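Local coordinates for protein peptide ABC transporter permease (Staphylococcus hominis, PDB 6EXS) that probably moves peptides across the cell membrane as a POT family transporter of the major facilitator superfamily, and binds a thioalcohol-conjugated peptide, a malodour precursor, at residues Ser31-Arg36 with Leu69-Ser74; Leu93-Ile98 with Ile187-Gly192; Ala37-Tyr42 with Ser61-Tyr66. All coordinates share one frame; numbering follows the deposited sequence. Where two conformers were deposited one is given.

Contact 1 (Ser31-Arg36 with Leu69-Ser74); sequences SYYGMR and LIYMSS. With C3H (2-[[(2~{R})-2-azanyl-3-[(3~{S})-3-methyl-1-oxidanyl-hexan-3-yl]sulfanyl-propanoyl]amino]ethanoic acid), chain O; OLC ((2R)-2,3-dihydroxypropyl (9Z)-octadec-9-enoate), chain C.
Tyr32 and Ile70 approach from opposite directions between helix 16-44 and helix 56-72, CD1 of Ile70 lying 3.5 Å from CE1 of Tyr32. The methyl comes in obliquely to the ring and also sits 3.6 Å from Tyr32 OH, so it touches the phenol end. Tyr32 reaches it because CG stands anti to the backbone N (chi1 171°), which sends the ring out from its helix toward residues 69-74. Next to it the link is by water. Tyr33 OH and Tyr71 OH are 4.1 Å apart, too far for a direct bond. A single water joins them, 3.0 Å from Tyr33 OH and 3.1 Å from Tyr71 OH.

Tyr33 belongs to the peptide pocket. One face of its ring takes the amide N1 of the bound conjugate C3H, offset toward the rim, while CD2 of Tyr32 sits over the centre of the opposite face. Tyr33 OH lies 2.8 Å from carboxylate oxygen O2 of C3H. Arg36, one turn on, has CD1 of Tyr33 over one face of its guanidinium and presents the edge to the ligand, NH2 being 3.4 Å from C7 of C3H. Phe335 O, Gln336 O and Asn339 N also hold C3H by hydrogen bonds.

Further out, Lys129 of helix 110-137 makes a cation-pi contact with Tyr32 and also touches Ile70, and Tyr71 packs on Leu438, Asn441 and Ala442 of helix 430-451. Helix 110-137 and helix 430-451 both pack against this part of helix 56-72, near the centre of the chain.

Contact 2 (Leu93-Ile98 with Ile187-Gly192); sequences LGAVLI and IGMALG. With OLC ((2R)-2,3-dihydroxypropyl (9Z)-octadec-9-enoate), chain M.
Met189 carries this contact, with more surface buried than Ile98 and Ala95, the two residues it meets on helix 74-106. Its methyl CE does most of the touching. Met189 CE lies 3.4 Å from Ala95 O and 3.8 Å from Ala95 CB, so the end of the thioether chain rests against both the main chain and the methyl of that small residue. CG leaves Met189 anti to its own N (chi1 -176°), carrying the chain out toward residues 93-98, and a bend at chi2 (52°) then turns the sulfur and methyl.

This is helix-to-helix packing within the helical bundle of the major facilitator fold, between helix 74-106 and helix 178-204, and it involves no hydrogen bond across the two segments. Ile98 is the second partner: its branch methyl CG2 is 3.8 Å from Met189 CE and 4.0 Å from both CG and SD, so it covers the methionine along its length. The two side chains cross at about a right angle. A third helix, 16-44, closes in through Glu28, which touches both Ile98 and Met189, while Ile98 also packs on Ser125 of helix 110-137.

Contact 3 (Ala37-Tyr42 with Ser61-Tyr66); sequences AMLIFY and SIMSVY
Leu39 opens the contact from helix 16-44, its CD2 methyl touching Tyr66 at 3.7 Å from CE2 and 3.8 Å from CD2. The methyl lies at the edge of that ring, near its plane, and the two side chains cross roughly perpendicular. The same CD2 is 4.1 Å from Met63 SD, so one leucine branch is shared by two partners a turn apart on helix 56-72.

Next along, Ile40 also meets Met63. Its CD1 reaches Met63 CG at 3.7 Å, and its CB stands 3.9 Å from Met63 CE. Met63 can touch the isoleucine at both places because its chain folds twice, at chi2 (-65°) and chi3 (-80°), bringing the methyl back beside Ile40. Met63 SD touches both residues, lying 3.9 Å from Ile40 N.

Outside the pair, Phe182 of helix 178-204 and Leu114 of helix 110-137 also press on Leu39, and Met118 and Ile121 pack on Tyr66. The short segments run antiparallel but inclined, at 147° between their N-to-C directions, with axes 10.4 Å apart. Consecutive transmembrane helices joined by the connection 45-55 and packed by apolar side chains form a helical hairpin, here the first in this major facilitator fold.

In the fold
From the N terminus, helix 16-44 leads first into contact 1 at residues 31-36 and then into contact 3 at 37-42. The chain turns back into helix 56-72, where residues 61-66 close contact 3 and at whose end residues 69-74 close contact 1, so the shorter loop sits within the longer one. The two also touch directly, Arg36 O lying 3.4 Å from Met63 CE. Contact 2 opens afterwards on helix 74-106 and closes 89 residues later on helix 178-204, in series with both. It meets contact 1 where Met189 packs on Ser31, which brings helix 178-204 against helix 16-44, but does not touch contact 3.

Contact 1 (Ser31-Arg36 with Leu69-Ser74)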
loop_
_atom_site.group_PDB
_atom_site.type_symbol
_atom_site.label_atom_id
_atom_site.label_comp_id
_atom_site.label_asym_id
_atom_site.label_seq_id
_atom_site.Cartn_x
_atom_site.Cartn_y
_atom_site.Cartn_z
ATOM N N SER A 31 -8.239 5.370 -9.693
ATOM C CA SER A 31 -9.498 5.235 -8.982
ATOM C C SER A 31 -9.300 4.819 -7.518
ATOM O O SER A 31 -10.055 5.307 -6.667
ATOM C CB SER A 31 -10.446 4.315 -9.738
ATOM O OG SER A 31 -9.881 3.034 -9.949
ATOM N N TYR A 32 -8.264 3.992 -7.201
ATOM C CA TYR A 32 -7.996 3.607 -5.808
ATOM C C TYR A 32 -7.542 4.790 -4.988
ATOM O O TYR A 32 -8.100 5.018 -3.912
ATOM C CB TYR A 32 -6.958 2.483 -5.666
ATOM C CG TYR A 32 -6.518 2.241 -4.229
ATOM C CD1 TYR A 32 -7.368 1.628 -3.309
ATOM C CD2 TYR A 32 -5.252 2.627 -3.789
ATOM C CE1 TYR A 32 -6.981 1.426 -1.984
ATOM C CE2 TYR A 32 -4.851 2.424 -2.467
ATOM C CZ TYR A 32 -5.721 1.826 -1.567
ATOM O OH TYR A 32 -5.322 1.587 -0.269
ATOM N N TYR A 33 -6.519 5.524 -5.472
ATOM C CA TYR A 33 -5.962 6.654 -4.743
ATOM C C TYR A 33 -6.882 7.864 -4.732
ATOM O O TYR A 33 -6.839 8.627 -3.777
ATOM C CB TYR A 33 -4.539 6.994 -5.210
ATOM C CG TYR A 33 -3.534 5.988 -4.687
ATOM C CD1 TYR A 33 -3.276 5.875 -3.324
ATOM C CD2 TYR A 33 -2.902 5.095 -5.545
ATOM C CE1 TYR A 33 -2.402 4.910 -2.828
ATOM C CE2 TYR A 33 -2.023 4.124 -5.061
ATOM C CZ TYR A 33 -1.791 4.027 -3.700
ATOM O OH TYR A 33 -0.910 3.101 -3.209
ATOM N N GLY A 34 -7.748 7.981 -5.733
ATOM C CA GLY A 34 -8.727 9.055 -5.818
ATOM C C GLY A 34 -9.816 8.887 -4.782
ATOM O O GLY A 34 -10.157 9.837 -4.068
ATOM N N MET A 35 -10.349 7.654 -4.683
ATOM C CA MET A 35 -11.354 7.248 -3.692
ATOM C C MET A 35 -10.744 7.428 -2.280
ATOM O O MET A 35 -11.413 7.972 -1.398
ATOM C CB MET A 35 -11.753 5.776 -3.965
ATOM C CG MET A 35 -12.645 5.126 -2.925
ATOM S SD MET A 35 -11.774 4.554 -1.450
ATOM C CE MET A 35 -10.565 3.292 -2.185
ATOM N N ARG A 36 -9.467 6.968 -2.097
ATOM C CA ARG A 36 -8.686 7.047 -0.854
ATOM C C ARG A 36 -8.505 8.495 -0.367
ATOM O O ARG A 36 -8.677 8.776 0.820
ATOM C CB ARG A 36 -7.308 6.394 -1.058
ATOM C CG ARG A 36 -7.064 5.159 -0.211
ATOM C CD ARG A 36 -6.253 5.509 1.021
ATOM N NE ARG A 36 -4.849 5.099 0.923
ATOM C CZ ARG A 36 -3.844 5.885 0.544
ATOM N NH1 ARG A 36 -4.073 7.143 0.184
ATOM N NH2 ARG A 36 -2.607 5.420 0.522
ATOM N N LEU A 69 -5.601 -4.255 5.423
ATOM C CA LEU A 69 -6.362 -5.381 4.872
ATOM C C LEU A 69 -6.131 -5.583 3.394
ATOM O O LEU A 69 -6.068 -6.727 2.969
ATOM C CB LEU A 69 -7.856 -5.313 5.201
ATOM C CG LEU A 69 -8.210 -5.662 6.657
ATOM C CD1 LEU A 69 -9.580 -5.166 7.018
ATOM C CD2 LEU A 69 -8.105 -7.160 6.927
ATOM N N ILE A 70 -5.943 -4.496 2.623
ATOM C CA ILE A 70 -5.643 -4.574 1.189
ATOM C C ILE A 70 -4.341 -5.357 0.940
ATOM O O ILE A 70 -4.327 -6.248 0.094
ATOM C CB ILE A 70 -5.657 -3.166 0.518
ATOM C CG1 ILE A 70 -7.104 -2.733 0.241
ATOM C CG2 ILE A 70 -4.801 -3.135 -0.776
ATOM C CD1 ILE A 70 -7.306 -1.332 0.222
ATOM N N TYR A 71 -3.286 -5.057 1.726
ATOM C CA TYR A 71 -1.968 -5.687 1.654
ATOM C C TYR A 71 -1.969 -7.112 2.219
ATOM O O TYR A 71 -1.292 -7.971 1.654
ATOM C CB TYR A 71 -0.896 -4.785 2.306
ATOM C CG TYR A 71 -0.586 -3.560 1.464
ATOM C CD1 TYR A 71 -1.405 -2.437 1.506
ATOM C CD2 TYR A 71 0.478 -3.556 0.568
ATOM C CE1 TYR A 71 -1.179 -1.340 0.677
ATOM C CE2 TYR A 71 0.724 -2.458 -0.261
ATOM C CZ TYR A 71 -0.108 -1.349 -0.199
ATOM O OH TYR A 71 0.116 -0.247 -0.997
ATOM N N MET A 72 -2.761 -7.377 3.301
ATOM C CA MET A 72 -2.904 -8.711 3.926
ATOM C C MET A 72 -3.622 -9.699 3.009
ATOM O O MET A 72 -3.237 -10.863 2.955
ATOM C CB MET A 72 -3.673 -8.622 5.254
ATOM C CG MET A 72 -2.797 -8.539 6.476
ATOM S SD MET A 72 -3.759 -8.032 7.919
ATOM C CE MET A 72 -2.496 -7.300 8.891
ATOM N N SER A 73 -4.660 -9.243 2.292
ATOM C CA SER A 73 -5.441 -10.088 1.386
ATOM C C SER A 73 -4.689 -10.519 0.093
ATOM O O SER A 73 -5.185 -11.400 -0.613
ATOM C CB SER A 73 -6.772 -9.428 1.048
ATOM O OG SER A 73 -6.566 -8.262 0.270
ATOM N N SER A 74 -3.511 -9.924 -0.216
ATOM C CA SER A 74 -2.717 -10.332 -1.389
ATOM C C SER A 74 -2.133 -11.734 -1.167
ATOM O O SER A 74 -1.875 -12.442 -2.135
ATOM C CB SER A 74 -1.600 -9.341 -1.683
ATOM O OG SER A 74 -0.660 -9.344 -0.625
HETATM O O2 C3H O . 1.406 4.008 -4.398
HETATM C C11 C3H O . 2.273 4.802 -4.476
HETATM O O3 C3H O . 3.511 4.492 -4.647
HETATM C C10 C3H O . 2.097 6.286 -4.332
HETATM N N1 C3H O . 0.984 6.648 -3.488
HETATM C C9 C3H O . 1.113 6.741 -2.175
HETATM O O1 C3H O . 1.630 5.870 -1.492
HETATM C C8 C3H O . 0.618 7.978 -1.501
HETATM N N C3H O . -0.265 8.697 -2.409
HETATM C C7 C3H O . -0.178 7.631 -0.241
HETATM S S C3H O . 0.655 7.831 1.356
HETATM C C3 C3H O . 1.009 9.633 1.723
HETATM C C4 C3H O . -0.332 10.296 1.907
HETATM C C5 C3H O . 1.866 10.173 0.570
HETATM C C6 C3H O . 2.105 11.666 0.526
HETATM O O C3H O . 1.589 12.250 -0.624
HETATM C C2 C3H O . 1.827 9.779 3.003
HETATM C C1 C3H O . 3.203 10.401 2.833
HETATM C C C3H O . 3.923 10.514 4.148
HETATM C C10 OLC C . -9.271 -13.120 0.485
HETATM C C9 OLC C . -9.710 -12.798 1.696
HETATM C C11 OLC C . -8.580 -12.237 -0.515
HETATM C C8 OLC C . -9.629 -11.463 2.380
HETATM C C24 OLC C . -2.271 -17.364 6.766
HETATM C C12 OLC C . -8.563 -12.826 -1.918
HETATM C C7 OLC C . -9.226 -11.564 3.851
HETATM C C6 OLC C . -8.301 -10.442 4.298
HETATM C C5 OLC C . -7.574 -10.681 5.616
HETATM C C4 OLC C . -6.601 -11.850 5.626
HETATM C C3 OLC C . -5.533 -11.726 6.701
HETATM C C2 OLC C . -4.908 -13.055 7.122
HETATM C C21 OLC C . -3.834 -16.070 5.259
HETATM C C1 OLC C . -4.223 -13.824 6.028
HETATM C C22 OLC C . -2.413 -16.518 5.520
HETATM O O19 OLC C . -3.732 -13.335 5.045
HETATM O O25 OLC C . -0.954 -17.896 6.864
HETATM O O23 OLC C . -1.979 -17.276 4.393
HETATM O O20 OLC C . -4.219 -15.139 6.301
HETATM O O HOH W 1 -0.451 2.682 -0.324
#

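Contact 2 (Leu93-Ile98 with Ile187-Gly192)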
loop_
_atom_site.group_PDB
_atom_site.type_symbol
_atom_site.label_atom_id
_atom_site.label_comp_id
_atom_site.label_asym_id
_atom_site.label_seq_id
_atom_site.Cartn_x
_atom_site.Cartn_y
_atom_site.Cartn_z
ATOM N N LEU A 93 -11.419 -11.218 -11.922
ATOM C CA LEU A 93 -12.411 -11.259 -10.851
ATOM C C LEU A 93 -12.152 -10.108 -9.887
ATOM O O LEU A 93 -13.091 -9.401 -9.533
ATOM C CB LEU A 93 -12.443 -12.619 -10.132
ATOM C CG LEU A 93 -13.570 -12.811 -9.106
ATOM C CD1 LEU A 93 -14.940 -12.543 -9.715
ATOM C CD2 LEU A 93 -13.532 -14.202 -8.524
ATOM N N GLY A 94 -10.878 -9.871 -9.573
ATOM C CA GLY A 94 -10.454 -8.765 -8.728
ATOM C C GLY A 94 -10.945 -7.430 -9.249
ATOM O O GLY A 94 -11.596 -6.687 -8.518
ATOM N N ALA A 95 -10.690 -7.150 -10.539
ATOM C CA ALA A 95 -11.104 -5.918 -11.224
ATOM C C ALA A 95 -12.618 -5.671 -11.159
ATOM O O ALA A 95 -13.026 -4.543 -10.908
ATOM C CB ALA A 95 -10.634 -5.939 -12.671
ATOM N N VAL A 96 -13.443 -6.729 -11.369
ATOM C CA VAL A 96 -14.911 -6.672 -11.340
ATOM C C VAL A 96 -15.355 -6.341 -9.911
ATOM O O VAL A 96 -16.129 -5.405 -9.707
ATOM C CB VAL A 96 -15.556 -7.983 -11.896
ATOM C CG1 VAL A 96 -17.073 -8.010 -11.660
ATOM C CG2 VAL A 96 -15.248 -8.160 -13.379
ATOM N N LEU A 97 -14.809 -7.075 -8.925
ATOM C CA LEU A 97 -15.073 -6.866 -7.507
ATOM C C LEU A 97 -14.707 -5.440 -7.054
ATOM O O LEU A 97 -15.501 -4.820 -6.343
ATOM C CB LEU A 97 -14.364 -7.938 -6.674
ATOM C CG LEU A 97 -14.967 -9.343 -6.778
ATOM C CD1 LEU A 97 -14.088 -10.355 -6.099
ATOM C CD2 LEU A 97 -16.361 -9.409 -6.153
ATOM N N ILE A 98 -13.548 -4.897 -7.526
ATOM C CA ILE A 98 -13.087 -3.531 -7.235
ATOM C C ILE A 98 -14.111 -2.494 -7.771
ATOM O O ILE A 98 -14.459 -1.568 -7.032
ATOM C CB ILE A 98 -11.626 -3.292 -7.732
ATOM C CG1 ILE A 98 -10.614 -4.007 -6.823
ATOM C CG2 ILE A 98 -11.290 -1.789 -7.861
ATOM C CD1 ILE A 98 -9.259 -4.271 -7.468
ATOM N N ILE A 187 -16.127 4.985 -12.917
ATOM C CA ILE A 187 -16.052 5.060 -14.384
ATOM C C ILE A 187 -14.595 4.880 -14.852
ATOM O O ILE A 187 -14.353 4.143 -15.808
ATOM C CB ILE A 187 -16.760 6.340 -14.955
ATOM C CG1 ILE A 187 -18.289 6.287 -14.687
ATOM C CG2 ILE A 187 -16.483 6.540 -16.459
ATOM C CD1 ILE A 187 -19.031 7.652 -14.694
ATOM N N GLY A 188 -13.649 5.492 -14.131
ATOM C CA GLY A 188 -12.221 5.384 -14.417
ATOM C C GLY A 188 -11.769 3.941 -14.365
ATOM O O GLY A 188 -11.065 3.469 -15.261
ATOM N N MET A 189 -12.236 3.220 -13.340
ATOM C CA MET A 189 -11.955 1.805 -13.136
ATOM C C MET A 189 -12.617 0.958 -14.236
ATOM O O MET A 189 -12.022 -0.021 -14.674
ATOM C CB MET A 189 -12.387 1.389 -11.718
ATOM C CG MET A 189 -12.060 -0.036 -11.343
ATOM S SD MET A 189 -10.357 -0.556 -11.577
ATOM C CE MET A 189 -10.550 -2.259 -11.557
ATOM N N ALA A 190 -13.813 1.361 -14.723
ATOM C CA ALA A 190 -14.493 0.648 -15.821
ATOM C C ALA A 190 -13.661 0.740 -17.124
ATOM O O ALA A 190 -13.592 -0.245 -17.856
ATOM C CB ALA A 190 -15.894 1.208 -16.043
ATOM N N LEU A 191 -12.988 1.898 -17.373
ATOM C CA LEU A 191 -12.126 2.123 -18.542
ATOM C C LEU A 191 -10.959 1.153 -18.548
ATOM O O LEU A 191 -10.628 0.614 -19.603
ATOM C CB LEU A 191 -11.614 3.573 -18.618
ATOM C CG LEU A 191 -12.633 4.667 -18.943
ATOM C CD1 LEU A 191 -11.925 5.994 -19.211
ATOM C CD2 LEU A 191 -13.515 4.289 -20.151
ATOM N N GLY A 192 -10.372 0.929 -17.366
ATOM C CA GLY A 192 -9.298 -0.022 -17.147
ATOM C C GLY A 192 -9.759 -1.424 -17.491
ATOM O O GLY A 192 -9.080 -2.125 -18.249
HETATM C C24 OLC M . -11.633 -18.883 -13.651
HETATM C C5 OLC M . -17.958 -12.860 -13.203
HETATM C C4 OLC M . -16.474 -12.538 -13.224
HETATM C C3 OLC M . -15.602 -13.708 -13.650
HETATM C C2 OLC M . -14.116 -13.379 -13.604
HETATM C C21 OLC M . -12.202 -16.495 -13.104
HETATM C C1 OLC M . -13.214 -14.512 -14.009
HETATM C C22 OLC M . -12.702 -17.810 -13.660
HETATM O O19 OLC M . -12.487 -14.492 -14.969
HETATM O O25 OLC M . -10.605 -18.614 -14.598
HETATM O O23 OLC M . -13.833 -18.247 -12.898
HETATM O O20 OLC M . -13.287 -15.534 -13.138
#

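Contact 3 (Ala37-Tyr42 with Ser61-Tyr66)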
loop_
_atom_site.group_PDB
_atom_site.type_symbol
_atom_site.label_atom_id
_atom_site.label_comp_id
_atom_site.label_asym_id
_atom_site.label_seq_id
_atom_site.Cartn_x
_atom_site.Cartn_y
_atom_site.Cartn_z
ATOM N N ALA A 37 -8.149 9.412 -1.293
ATOM C CA ALA A 37 -7.931 10.836 -1.010
ATOM C C ALA A 37 -9.197 11.515 -0.470
ATOM O O ALA A 37 -9.097 12.402 0.366
ATOM C CB ALA A 37 -7.466 11.552 -2.270
ATOM N N MET A 38 -10.379 11.075 -0.950
ATOM C CA MET A 38 -11.707 11.566 -0.588
ATOM C C MET A 38 -12.268 10.886 0.644
ATOM O O MET A 38 -12.981 11.533 1.405
ATOM C CB MET A 38 -12.694 11.322 -1.740
ATOM C CG MET A 38 -12.412 12.118 -2.992
ATOM S SD MET A 38 -13.787 11.958 -4.162
ATOM C CE MET A 38 -14.801 13.262 -3.630
ATOM N N LEU A 39 -12.012 9.570 0.808
ATOM C CA LEU A 39 -12.579 8.746 1.886
ATOM C C LEU A 39 -12.413 9.328 3.289
ATOM O O LEU A 39 -13.395 9.334 4.030
ATOM C CB LEU A 39 -12.076 7.290 1.844
ATOM C CG LEU A 39 -13.008 6.247 2.489
ATOM C CD1 LEU A 39 -14.263 6.014 1.651
ATOM C CD2 LEU A 39 -12.282 4.924 2.694
ATOM N N ILE A 40 -11.218 9.837 3.648
ATOM C CA ILE A 40 -10.974 10.387 4.989
ATOM C C ILE A 40 -11.904 11.576 5.287
ATOM O O ILE A 40 -12.534 11.584 6.340
ATOM C CB ILE A 40 -9.462 10.691 5.277
ATOM C CG1 ILE A 40 -9.228 11.171 6.748
ATOM C CG2 ILE A 40 -8.815 11.655 4.247
ATOM C CD1 ILE A 40 -9.473 10.151 7.860
ATOM N N PHE A 41 -12.047 12.525 4.344
ATOM C CA PHE A 41 -12.910 13.697 4.502
ATOM C C PHE A 41 -14.380 13.329 4.467
ATOM O O PHE A 41 -15.133 13.799 5.316
ATOM C CB PHE A 41 -12.560 14.785 3.488
ATOM C CG PHE A 41 -11.086 15.090 3.521
ATOM C CD1 PHE A 41 -10.507 15.672 4.642
ATOM C CD2 PHE A 41 -10.259 14.712 2.467
ATOM C CE1 PHE A 41 -9.135 15.894 4.698
ATOM C CE2 PHE A 41 -8.892 14.956 2.515
ATOM C CZ PHE A 41 -8.333 15.524 3.637
ATOM N N TYR A 42 -14.774 12.434 3.540
ATOM C CA TYR A 42 -16.141 11.934 3.427
ATOM C C TYR A 42 -16.612 11.303 4.754
ATOM O O TYR A 42 -17.748 11.520 5.149
ATOM C CB TYR A 42 -16.229 10.909 2.291
ATOM C CG TYR A 42 -17.577 10.240 2.155
ATOM C CD1 TYR A 42 -18.733 10.991 1.939
ATOM C CD2 TYR A 42 -17.696 8.853 2.186
ATOM C CE1 TYR A 42 -19.972 10.379 1.765
ATOM C CE2 TYR A 42 -18.932 8.228 2.008
ATOM C CZ TYR A 42 -20.069 8.997 1.801
ATOM O OH TYR A 42 -21.293 8.395 1.626
ATOM N N SER A 61 -8.614 5.545 12.139
ATOM C CA SER A 61 -8.423 4.107 12.368
ATOM C C SER A 61 -8.852 3.274 11.139
ATOM O O SER A 61 -8.063 2.437 10.685
ATOM C CB SER A 61 -9.179 3.657 13.617
ATOM O OG SER A 61 -9.005 2.265 13.813
ATOM N N ILE A 62 -10.074 3.547 10.576
ATOM C CA ILE A 62 -10.625 2.893 9.373
ATOM C C ILE A 62 -9.633 2.958 8.183
ATOM O O ILE A 62 -9.370 1.930 7.565
ATOM C CB ILE A 62 -12.045 3.433 9.017
ATOM C CG1 ILE A 62 -13.091 2.986 10.077
ATOM C CG2 ILE A 62 -12.477 3.008 7.594
ATOM C CD1 ILE A 62 -14.380 3.833 10.198
ATOM N N MET A 63 -9.065 4.154 7.899
ATOM C CA MET A 63 -8.084 4.384 6.824
ATOM C C MET A 63 -6.885 3.409 6.876
ATOM O O MET A 63 -6.530 2.810 5.853
ATOM C CB MET A 63 -7.597 5.847 6.821
ATOM C CG MET A 63 -8.647 6.835 6.351
ATOM S SD MET A 63 -9.151 6.656 4.613
ATOM C CE MET A 63 -7.806 7.500 3.798
ATOM N N SER A 64 -6.313 3.217 8.089
ATOM C CA SER A 64 -5.168 2.351 8.345
ATOM C C SER A 64 -5.517 0.871 8.279
ATOM O O SER A 64 -4.802 0.113 7.637
ATOM C CB SER A 64 -4.532 2.703 9.682
ATOM O OG SER A 64 -3.869 3.948 9.574
ATOM N N VAL A 65 -6.628 0.465 8.926
ATOM C CA VAL A 65 -7.116 -0.919 8.950
ATOM C C VAL A 65 -7.471 -1.362 7.520
ATOM O O VAL A 65 -7.108 -2.470 7.106
ATOM C CB VAL A 65 -8.266 -1.099 9.982
ATOM C CG1 VAL A 65 -8.943 -2.464 9.859
ATOM C CG2 VAL A 65 -7.759 -0.879 11.406
ATOM N N TYR A 66 -8.101 -0.459 6.752
ATOM C CA TYR A 66 -8.467 -0.655 5.352
ATOM C C TYR A 66 -7.191 -0.912 4.513
ATOM O O TYR A 66 -7.146 -1.892 3.772
ATOM C CB TYR A 66 -9.238 0.588 4.871
ATOM C CG TYR A 66 -9.886 0.536 3.505
ATOM C CD1 TYR A 66 -10.021 -0.669 2.812
ATOM C CD2 TYR A 66 -10.370 1.691 2.902
ATOM C CE1 TYR A 66 -10.609 -0.713 1.550
ATOM C CE2 TYR A 66 -10.970 1.654 1.646
ATOM C CZ TYR A 66 -11.092 0.451 0.978
ATOM O OH TYR A 66 -11.717 0.434 -0.238
#